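Local coordinates for protein angiotensin-converting enzyme (Anopheles gambiae, PDB 6S1Y) that is a zinc-dependent peptidase of the angiotensin-converting enzyme family, probably cleaving short peptides inside a deep, largely helical cleft, at residues L133-P137 with E138-I142; D200-F203 with E204-D208; T276-M279 with I280-G283. One frame throughout, in Å; residues are numbered along the deposited sequence.

Contact 1 of 3, residues L133-P137 with E138-I142; sequences LSLDP and ELTEI
Glu138 folds back over the start of its own helix to meet Ser134, whose backbone N donates to Glu138 OE1 at 3.1 Å. With CG beside its own backbone N (chi1 -72°) and a bend at chi2, the chain doubles back and brings OE1 to that amide, which meets it from above the carboxylate plane. The same fold lays the carboxylate alongside the ring of Pro137, where OE1 comes within 3.3 Å of Pro137 CD. A cis peptide bond precedes Pro137, and a wider pi-type turn spans 135-137: Ser134 O accepts from Leu139 N and Leu135 O from Thr140 N, each bond reaching five residues ahead. Leu135 O is gripped twice, because Thr140 OG1 also donates to it at 3.0 Å, from above the carbonyl plane.

The packed side is apolar. Leu133 CB lies 4.1 Å from Leu139 CD1, and Leu133 CD2 lies 4.3 Å from Ile142 CD1; Tyr155 of helix 149-163 covers Leu133 and Ile142. The side bearing Asp136, Pro137 and Glu141 is less closed, and there the extended chain of Glu141 passes Pro137, and its OE1 pairs with Arg346 in a salt bridge. The result is the widened, pi-type first turn of helix 135-145, entered through a cis proline, with Glu138 bonded back to the amide of Ser134 at the N-cap position.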
ATOM      1  N   LEU A 133       4.122  22.896 -10.843  1.00 48.91           N
ATOM      2  CA  LEU A 133       4.143  22.061  -9.647  1.00 47.14           C
ATOM      3  C   LEU A 133       3.350  20.778  -9.859  1.00 45.47           C
ATOM      4  O   LEU A 133       2.256  20.796 -10.427  1.00 45.82           O
ATOM      5  CB  LEU A 133       3.567  22.822  -8.455  1.00 45.56           C
ATOM      6  CG  LEU A 133       4.417  23.922  -7.815  1.00 47.27           C
ATOM      7  CD1 LEU A 133       4.610  25.070  -8.759  1.00 47.76           C
ATOM      8  CD2 LEU A 133       3.735  24.406  -6.526  1.00 46.61           C
ATOM      9  N   SER A 134       3.901  19.665  -9.387  1.00 46.76           N
ATOM     10  CA  SER A 134       3.242  18.364  -9.427  1.00 46.39           C
ATOM     11  C   SER A 134       3.112  17.798  -8.016  1.00 44.86           C
ATOM     12  O   SER A 134       3.737  18.289  -7.067  1.00 44.10           O
ATOM     13  CB  SER A 134       4.017  17.347 -10.282  1.00 46.20           C
ATOM     14  OG  SER A 134       4.299  17.840 -11.568  1.00 55.14           O
ATOM     15  N   LEU A 135       2.315  16.729  -7.898  1.00 43.60           N
ATOM     16  CA  LEU A 135       2.315  15.928  -6.680  1.00 42.83           C
ATOM     17  C   LEU A 135       3.731  15.502  -6.315  1.00 45.47           C
ATOM     18  O   LEU A 135       4.179  15.668  -5.178  1.00 45.34           O
ATOM     19  CB  LEU A 135       1.440  14.687  -6.873  1.00 43.95           C
ATOM     20  CG  LEU A 135       1.456  13.711  -5.699  1.00 43.29           C
ATOM     21  CD1 LEU A 135       0.939  14.434  -4.443  1.00 42.14           C
ATOM     22  CD2 LEU A 135       0.636  12.454  -5.988  1.00 43.73           C
ATOM     23  N   ASP A 136       4.453  14.955  -7.283  1.00 45.15           N
ATOM     24  CA  ASP A 136       5.758  14.346  -7.065  1.00 48.09           C
ATOM     25  C   ASP A 136       6.775  15.195  -7.817  1.00 49.68           C
ATOM     26  O   ASP A 136       6.833  15.124  -9.055  1.00 50.11           O
ATOM     27  CB  ASP A 136       5.767  12.894  -7.569  1.00 52.16           C
ATOM     28  CG  ASP A 136       6.646  11.952  -6.698  1.00 61.63           C
ATOM     29  OD1 ASP A 136       7.742  12.390  -6.222  1.00 60.68           O
ATOM     30  OD2 ASP A 136       6.253  10.767  -6.497  1.00 58.10           O
ATOM     31  N   PRO A 137       7.596  16.013  -7.142  1.00 48.38           N
ATOM     32  CA  PRO A 137       7.765  16.105  -5.695  1.00 46.20           C
ATOM     33  C   PRO A 137       7.174  17.320  -4.981  1.00 45.26           C
ATOM     34  O   PRO A 137       7.140  17.315  -3.745  1.00 43.13           O
ATOM     35  CB  PRO A 137       9.292  16.145  -5.559  1.00 47.50           C
ATOM     36  CG  PRO A 137       9.717  17.012  -6.777  1.00 47.69           C
ATOM     37  CD  PRO A 137       8.677  16.718  -7.866  1.00 49.40           C
ATOM     38  N   GLU A 138       6.717  18.342  -5.706  1.00 43.40           N
ATOM     39  CA  GLU A 138       6.467  19.622  -5.045  1.00 43.05           C
ATOM     40  C   GLU A 138       5.366  19.522  -3.981  1.00 43.30           C
ATOM     41  O   GLU A 138       5.563  19.938  -2.835  1.00 43.01           O
ATOM     42  CB  GLU A 138       6.123  20.693  -6.076  1.00 46.07           C
ATOM     43  CG  GLU A 138       7.317  21.144  -6.918  1.00 46.87           C
ATOM     44  CD  GLU A 138       7.645  20.176  -8.037  1.00 51.27           C
ATOM     45  OE1 GLU A 138       6.776  19.325  -8.368  1.00 52.14           O
ATOM     46  OE2 GLU A 138       8.768  20.262  -8.585  1.00 54.73           O
ATOM     47  N   LEU A 139       4.191  18.996  -4.332  1.00 41.70           N
ATOM     48  CA  LEU A 139       3.095  19.014  -3.367  1.00 42.32           C
ATOM     49  C   LEU A 139       3.361  18.060  -2.205  1.00 40.34           C
ATOM     50  O   LEU A 139       3.094  18.390  -1.043  1.00 40.56           O
ATOM     51  CB  LEU A 139       1.769  18.680  -4.062  1.00 41.46           C
ATOM     52  CG  LEU A 139       0.921  19.901  -4.428  1.00 43.88           C
ATOM     53  CD1 LEU A 139       1.617  20.806  -5.426  1.00 43.13           C
ATOM     54  CD2 LEU A 139      -0.444  19.451  -4.959  1.00 43.20           C
ATOM     55  N   THR A 140       3.898  16.878  -2.493  1.00 40.44           N
ATOM     56  CA  THR A 140       4.292  15.957  -1.430  1.00 41.07           C
ATOM     57  C   THR A 140       5.182  16.635  -0.392  1.00 41.58           C
ATOM     58  O   THR A 140       5.038  16.400   0.820  1.00 40.62           O
ATOM     59  CB  THR A 140       4.992  14.750  -2.037  1.00 41.66           C
ATOM     60  OG1 THR A 140       4.015  13.970  -2.745  1.00 41.07           O
ATOM     61  CG2 THR A 140       5.680  13.901  -0.956  1.00 40.97           C
ATOM     62  N   GLU A 141       6.089  17.493  -0.834  1.00 41.73           N
ATOM     63  CA  GLU A 141       7.084  18.063   0.067  1.00 43.54           C
ATOM     64  C   GLU A 141       6.555  19.313   0.739  1.00 40.49           C
ATOM     65  O   GLU A 141       6.929  19.607   1.877  1.00 42.29           O
ATOM     66  CB  GLU A 141       8.403  18.327  -0.700  1.00 42.99           C
ATOM     67  CG  GLU A 141       9.247  17.016  -0.828  1.00 49.81           C
ATOM     68  CD  GLU A 141      10.467  17.083  -1.770  1.00 52.81           C
ATOM     69  OE1 GLU A 141      10.994  15.996  -2.104  1.00 51.27           O
ATOM     70  OE2 GLU A 141      10.903  18.196  -2.168  1.00 53.73           O
ATOM     71  N   ILE A 142       5.670  20.044   0.080  1.00 39.49           N
ATOM     72  CA  ILE A 142       4.960  21.128   0.750  1.00 41.29           C
ATOM     73  C   ILE A 142       4.175  20.591   1.937  1.00 40.60           C
ATOM     74  O   ILE A 142       4.278  21.103   3.060  1.00 40.70           O
ATOM     75  CB  ILE A 142       4.047  21.853  -0.256  1.00 43.23           C
ATOM     76  CG1 ILE A 142       4.919  22.513  -1.335  1.00 42.84           C
ATOM     77  CG2 ILE A 142       3.155  22.881   0.435  1.00 42.60           C
ATOM     78  CD1 ILE A 142       4.148  22.943  -2.550  1.00 43.78           C
TER

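Contact 2 of 3, residues D200-F203 with E204-D208; sequences DSTF and EQQVD
Thr202 and Gln206 meet because of two first torsions. At Thr202 a chi1 of 79° tucks OG1 between the backbone N and the carbonyl carbon, while Gln206 sends CG back beside its own backbone N (chi1 -62°) and then runs extended toward the start of the helix. Gln206 NE2 donates to Thr202 OG1 at 3.0 Å, a nearly straight bond with the hydroxyl oxygen in the amide plane. A weak second bond joins Gln206 NE2 to Asp200 OD2 at 3.1 Å, and here the carboxylate and amide planes stand 73° apart.

Asp200 OD1 is itself gripped twice, by Thr202 N at 2.9 Å on its anti side and by Thr202 OG1 at 2.8 Å, both arriving from the same face of the carboxylate. The first of these bonds makes an Asx turn, set within a type I beta turn from Asp200 to Phe203 that leads into helix 203-233. Thr202 OG1 therefore donates to the aspartate and accepts from the glutamine, which fixes the rotation of the hydroxyl.

On the buried side, the Phe203 ring lies against Val207, with Phe203 CE2 4.0 Å from Val207 CG2, and the Gln206 amide passes near CD1 of the same ring. Tyr198 stacks on Phe203, and Leu495 and Val499 of helix 495-514 also touch it. On the outer side, a water bridges Ser201 O and Gln205 N.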
ATOM      1  N   ASP A 200     -11.675 -16.857   2.213  1.00 57.01           N
ATOM      2  CA  ASP A 200     -12.202 -17.072   3.558  1.00 56.24           C
ATOM      3  C   ASP A 200     -13.486 -16.275   3.719  1.00 55.78           C
ATOM      4  O   ASP A 200     -13.465 -15.036   3.698  1.00 53.70           O
ATOM      5  CB  ASP A 200     -11.170 -16.675   4.614  1.00 55.06           C
ATOM      6  CG  ASP A 200     -11.603 -17.052   6.036  1.00 58.53           C
ATOM      7  OD1 ASP A 200     -12.831 -17.055   6.341  1.00 56.92           O
ATOM      8  OD2 ASP A 200     -10.702 -17.325   6.860  1.00 57.68           O
ATOM      9  N   SER A 201     -14.608 -16.983   3.864  1.00 56.97           N
ATOM     10  CA  SER A 201     -15.917 -16.340   3.853  1.00 56.47           C
ATOM     11  C   SER A 201     -16.153 -15.488   5.088  1.00 54.39           C
ATOM     12  O   SER A 201     -17.072 -14.658   5.088  1.00 53.48           O
ATOM     13  CB  SER A 201     -17.012 -17.401   3.741  1.00 60.23           C
ATOM     14  OG  SER A 201     -16.850 -18.395   4.744  1.00 64.33           O
ATOM     15  N   THR A 202     -15.360 -15.684   6.134  1.00 52.53           N
ATOM     16  CA  THR A 202     -15.427 -14.844   7.319  1.00 54.82           C
ATOM     17  C   THR A 202     -14.414 -13.696   7.291  1.00 54.18           C
ATOM     18  O   THR A 202     -14.238 -13.019   8.316  1.00 50.85           O
ATOM     19  CB  THR A 202     -15.194 -15.684   8.591  1.00 57.67           C
ATOM     20  OG1 THR A 202     -13.790 -15.928   8.765  1.00 56.95           O
ATOM     21  CG2 THR A 202     -15.910 -17.018   8.513  1.00 57.75           C
ATOM     22  N   PHE A 203     -13.735 -13.467   6.157  1.00 51.59           N
ATOM     23  CA  PHE A 203     -12.631 -12.516   6.162  1.00 51.69           C
ATOM     24  C   PHE A 203     -13.113 -11.083   6.373  1.00 48.31           C
ATOM     25  O   PHE A 203     -12.451 -10.299   7.059  1.00 47.44           O
ATOM     26  CB  PHE A 203     -11.821 -12.598   4.872  1.00 50.56           C
ATOM     27  CG  PHE A 203     -10.435 -12.040   5.005  1.00 48.64           C
ATOM     28  CD1 PHE A 203      -9.485 -12.692   5.786  1.00 48.31           C
ATOM     29  CD2 PHE A 203     -10.092 -10.850   4.377  1.00 46.59           C
ATOM     30  CE1 PHE A 203      -8.196 -12.172   5.926  1.00 49.13           C
ATOM     31  CE2 PHE A 203      -8.808 -10.322   4.489  1.00 48.26           C
ATOM     32  CZ  PHE A 203      -7.846 -10.979   5.270  1.00 46.82           C
ATOM     33  N   GLU A 204     -14.248 -10.707   5.792  1.00 49.30           N
ATOM     34  CA  GLU A 204     -14.754  -9.363   6.046  1.00 49.70           C
ATOM     35  C   GLU A 204     -14.941  -9.134   7.544  1.00 50.45           C
ATOM     36  O   GLU A 204     -14.621  -8.058   8.059  1.00 50.01           O
ATOM     37  CB  GLU A 204     -16.056  -9.121   5.301  1.00 50.38           C
ATOM     38  CG  GLU A 204     -16.508  -7.696   5.442  1.00 52.50           C
ATOM     39  CD  GLU A 204     -17.534  -7.315   4.422  1.00 52.05           C
ATOM     40  OE1 GLU A 204     -17.980  -8.223   3.685  1.00 50.01           O
ATOM     41  OE2 GLU A 204     -17.876  -6.102   4.360  1.00 54.80           O
ATOM     42  N   GLN A 205     -15.406 -10.154   8.272  1.00 50.22           N
ATOM     43  CA  GLN A 205     -15.602  -9.999   9.706  1.00 49.41           C
ATOM     44  C   GLN A 205     -14.267  -9.896  10.430  1.00 48.71           C
ATOM     45  O   GLN A 205     -14.126  -9.126  11.384  1.00 48.70           O
ATOM     46  CB  GLN A 205     -16.419 -11.170  10.254  1.00 49.64           C
ATOM     47  CG  GLN A 205     -16.815 -11.000  11.711  1.00 49.52           C
ATOM     48  CD  GLN A 205     -17.726  -9.800  11.919  1.00 51.86           C
ATOM     49  OE1 GLN A 205     -18.834  -9.738  11.360  1.00 51.04           O
ATOM     50  NE2 GLN A 205     -17.258  -8.836  12.722  1.00 51.33           N
ATOM     51  N   GLN A 206     -13.276 -10.664   9.998  1.00 49.29           N
ATOM     52  CA  GLN A 206     -11.974 -10.603  10.645  1.00 48.70           C
ATOM     53  C   GLN A 206     -11.398  -9.202  10.588  1.00 48.22           C
ATOM     54  O   GLN A 206     -10.729  -8.751  11.530  1.00 48.37           O
ATOM     55  CB  GLN A 206     -11.022 -11.593   9.991  1.00 50.90           C
ATOM     56  CG  GLN A 206     -11.493 -13.042  10.115  1.00 54.77           C
ATOM     57  CD  GLN A 206     -10.464 -14.011   9.579  1.00 56.13           C
ATOM     58  OE1 GLN A 206      -9.250 -13.814   9.757  1.00 49.90           O
ATOM     59  NE2 GLN A 206     -10.938 -15.048   8.895  1.00 54.67           N
ATOM     60  N   VAL A 207     -11.655  -8.488   9.488  1.00 48.13           N
ATOM     61  CA  VAL A 207     -11.113  -7.141   9.320  1.00 48.72           C
ATOM     62  C   VAL A 207     -11.822  -6.159  10.242  1.00 46.70           C
ATOM     63  O   VAL A 207     -11.183  -5.312  10.879  1.00 44.23           O
ATOM     64  CB  VAL A 207     -11.225  -6.728   7.841  1.00 46.71           C
ATOM     65  CG1 VAL A 207     -11.023  -5.240   7.718  1.00 48.53           C
ATOM     66  CG2 VAL A 207     -10.195  -7.491   7.006  1.00 47.32           C
ATOM     67  N   ASP A 208     -13.155  -6.255  10.322  1.00 46.95           N
ATOM     68  CA  ASP A 208     -13.904  -5.499  11.324  1.00 47.16           C
ATOM     69  C   ASP A 208     -13.385  -5.795  12.732  1.00 46.61           C
ATOM     70  O   ASP A 208     -13.256  -4.891  13.562  1.00 45.75           O
ATOM     71  CB  ASP A 208     -15.396  -5.832  11.241  1.00 48.12           C
ATOM     72  CG  ASP A 208     -16.041  -5.407   9.924  1.00 53.57           C
ATOM     73  OD1 ASP A 208     -15.427  -4.667   9.109  1.00 53.82           O
ATOM     74  OD2 ASP A 208     -17.201  -5.820   9.697  1.00 57.78           O
TER
HETATM   75  O   HOH W   1     -17.234 -12.316   6.717  1.00 52.20           O

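Contact 3 of 3, residues T276-M279 with I280-G283; sequences TDEM and IRQG
Glu278 gathers Arg281 and Gln282 round one carboxylate. CG sits beside its own backbone N (chi1 -78°) and the chain bends at chi2 (-67°), carrying the carboxylate along the helix toward its C-terminal end. Arg281 starts extended, with CG anti to its backbone N, and then bends at chi3, so that its guanidinium comes alongside with the two flat groups 55° apart. Arg281 NH2 reaches the syn lone pair of Glu278 OE1 at 2.8 Å, close to the guanidinium plane, and NE adds weak bonds to both carboxylate oxygens. Gln282 runs extended beyond CG and offers NE2 to Glu278 OE1 at 3.0 Å, nearly along the C-O axis. OE1 thus takes both charged and neutral donors, an environment that would probably favour the ionised carboxylate. The same Gln282 NE2 also bonds to Gly405 O, joining the C-terminal end of this surface helix to a loop.

Thr276 and Ile280 lie side by side, with Thr276 CG2 3.8 Å from Ile280 CD1, while Met279 leans on Leu406. Gly283 N bonds to Ile280 O at 2.9 Å, and the positive phi of Gly283, the C-prime residue, turns the chain so that Tyr284 N comes back to Met279 O: the two bonds of a Schellman motif that ends helix 276-281.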
ATOM      1  N   THR A 276      16.823  12.113   7.738  1.00 47.74           N
ATOM      2  CA  THR A 276      16.889  12.767   6.446  1.00 49.84           C
ATOM      3  C   THR A 276      18.123  13.651   6.341  1.00 51.98           C
ATOM      4  O   THR A 276      18.847  13.604   5.336  1.00 50.86           O
ATOM      5  CB  THR A 276      15.636  13.599   6.185  1.00 48.70           C
ATOM      6  OG1 THR A 276      14.508  12.723   6.042  1.00 48.04           O
ATOM      7  CG2 THR A 276      15.808  14.426   4.911  1.00 46.70           C
ATOM      8  N   ASP A 277      18.375  14.480   7.358  1.00 51.05           N
ATOM      9  CA  ASP A 277      19.492  15.412   7.276  1.00 53.50           C
ATOM     10  C   ASP A 277      20.834  14.685   7.186  1.00 54.25           C
ATOM     11  O   ASP A 277      21.760  15.173   6.531  1.00 54.20           O
ATOM     12  CB  ASP A 277      19.491  16.360   8.478  1.00 55.39           C
ATOM     13  CG  ASP A 277      18.311  17.315   8.466  1.00 62.43           C
ATOM     14  OD1 ASP A 277      17.571  17.357   7.456  1.00 59.84           O
ATOM     15  OD2 ASP A 277      18.113  18.022   9.481  1.00 69.36           O
ATOM     16  N   GLU A 278      20.970  13.529   7.839  1.00 55.39           N
ATOM     17  CA  GLU A 278      22.207  12.763   7.719  1.00 54.77           C
ATOM     18  C   GLU A 278      22.313  12.101   6.355  1.00 54.81           C
ATOM     19  O   GLU A 278      23.415  11.975   5.810  1.00 55.24           O
ATOM     20  CB  GLU A 278      22.286  11.705   8.811  1.00 56.48           C
ATOM     21  CG  GLU A 278      22.691  12.263  10.144  1.00 61.78           C
ATOM     22  CD  GLU A 278      24.125  12.769  10.126  1.00 66.26           C
ATOM     23  OE1 GLU A 278      24.967  12.125   9.459  1.00 66.29           O
ATOM     24  OE2 GLU A 278      24.403  13.809  10.761  1.00 68.87           O
ATOM     25  N   MET A 279      21.181  11.650   5.793  1.00 52.46           N
ATOM     26  CA  MET A 279      21.209  11.103   4.440  1.00 53.02           C
ATOM     27  C   MET A 279      21.719  12.150   3.458  1.00 51.90           C
ATOM     28  O   MET A 279      22.605  11.881   2.639  1.00 52.15           O
ATOM     29  CB  MET A 279      19.818  10.627   4.008  1.00 50.54           C
ATOM     30  CG  MET A 279      19.289   9.381   4.676  1.00 49.49           C
ATOM     31  SD  MET A 279      17.524   9.174   4.211  1.00 49.40           S
ATOM     32  CE  MET A 279      17.644   8.381   2.603  1.00 49.49           C
ATOM     33  N   ILE A 280      21.150  13.351   3.520  1.00 52.76           N
ATOM     34  CA  ILE A 280      21.582  14.431   2.643  1.00 54.44           C
ATOM     35  C   ILE A 280      23.051  14.742   2.879  1.00 55.41           C
ATOM     36  O   ILE A 280      23.847  14.835   1.938  1.00 58.24           O
ATOM     37  CB  ILE A 280      20.699  15.672   2.868  1.00 53.94           C
ATOM     38  CG1 ILE A 280      19.306  15.415   2.296  1.00 53.59           C
ATOM     39  CG2 ILE A 280      21.330  16.911   2.268  1.00 53.91           C
ATOM     40  CD1 ILE A 280      18.264  16.410   2.765  1.00 53.54           C
ATOM     41  N   ARG A 281      23.424  14.915   4.148  1.00 55.33           N
ATOM     42  CA  ARG A 281      24.775  15.326   4.515  1.00 55.64           C
ATOM     43  C   ARG A 281      25.813  14.289   4.109  1.00 57.98           C
ATOM     44  O   ARG A 281      26.966  14.643   3.830  1.00 58.33           O
ATOM     45  CB  ARG A 281      24.809  15.574   6.026  1.00 59.00           C
ATOM     46  CG  ARG A 281      26.067  16.200   6.550  1.00 67.23           C
ATOM     47  CD  ARG A 281      26.100  16.162   8.079  1.00 72.94           C
ATOM     48  NE  ARG A 281      26.330  14.806   8.576  1.00 76.88           N
ATOM     49  CZ  ARG A 281      27.509  14.185   8.554  1.00 78.30           C
ATOM     50  NH1 ARG A 281      28.580  14.791   8.054  1.00 79.60           N
ATOM     51  NH2 ARG A 281      27.618  12.948   9.025  1.00 76.53           N
ATOM     52  N   GLN A 282      25.442  13.006   4.086  1.00 55.32           N
ATOM     53  CA  GLN A 282      26.335  11.955   3.629  1.00 51.05           C
ATOM     54  C   GLN A 282      26.262  11.746   2.110  1.00 53.26           C
ATOM     55  O   GLN A 282      26.733  10.715   1.605  1.00 52.01           O
ATOM     56  CB  GLN A 282      26.032  10.654   4.384  1.00 51.44           C
ATOM     57  CG  GLN A 282      26.658  10.610   5.785  1.00 51.28           C
ATOM     58  CD  GLN A 282      26.197   9.442   6.642  1.00 53.69           C
ATOM     59  OE1 GLN A 282      26.173   8.286   6.195  1.00 52.61           O
ATOM     60  NE2 GLN A 282      25.826   9.740   7.896  1.00 55.61           N
ATOM     61  N   GLY A 283      25.699  12.704   1.375  1.00 51.66           N
ATOM     62  CA  GLY A 283      25.632  12.597  -0.077  1.00 52.94           C
ATOM     63  C   GLY A 283      24.883  11.389  -0.603  1.00 51.21           C
ATOM     64  O   GLY A 283      25.264  10.817  -1.630  1.00 52.08           O
TER

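How the contacts relate
Followed from the N terminus, the three contacts come in series, and none nests in or crosses another. Each closes only a local turn. Contact 1 opens helix 135-145, which packs against helix 149-163; contact 2 leads the chain out of the loop after helix 190-196 into the long helix 203-233, beside helices 431-447 and 495-514; contact 3 ends the short helix 276-281 near the loop at Gly405. Two thus lie at helix starts and one at a helix end. Contacts 1 and 3 share one side of the molecule, their centres about 20 Å apart, whereas contact 2 lies across the chain's centre, with its own centre about 37 Å from that of contact 1.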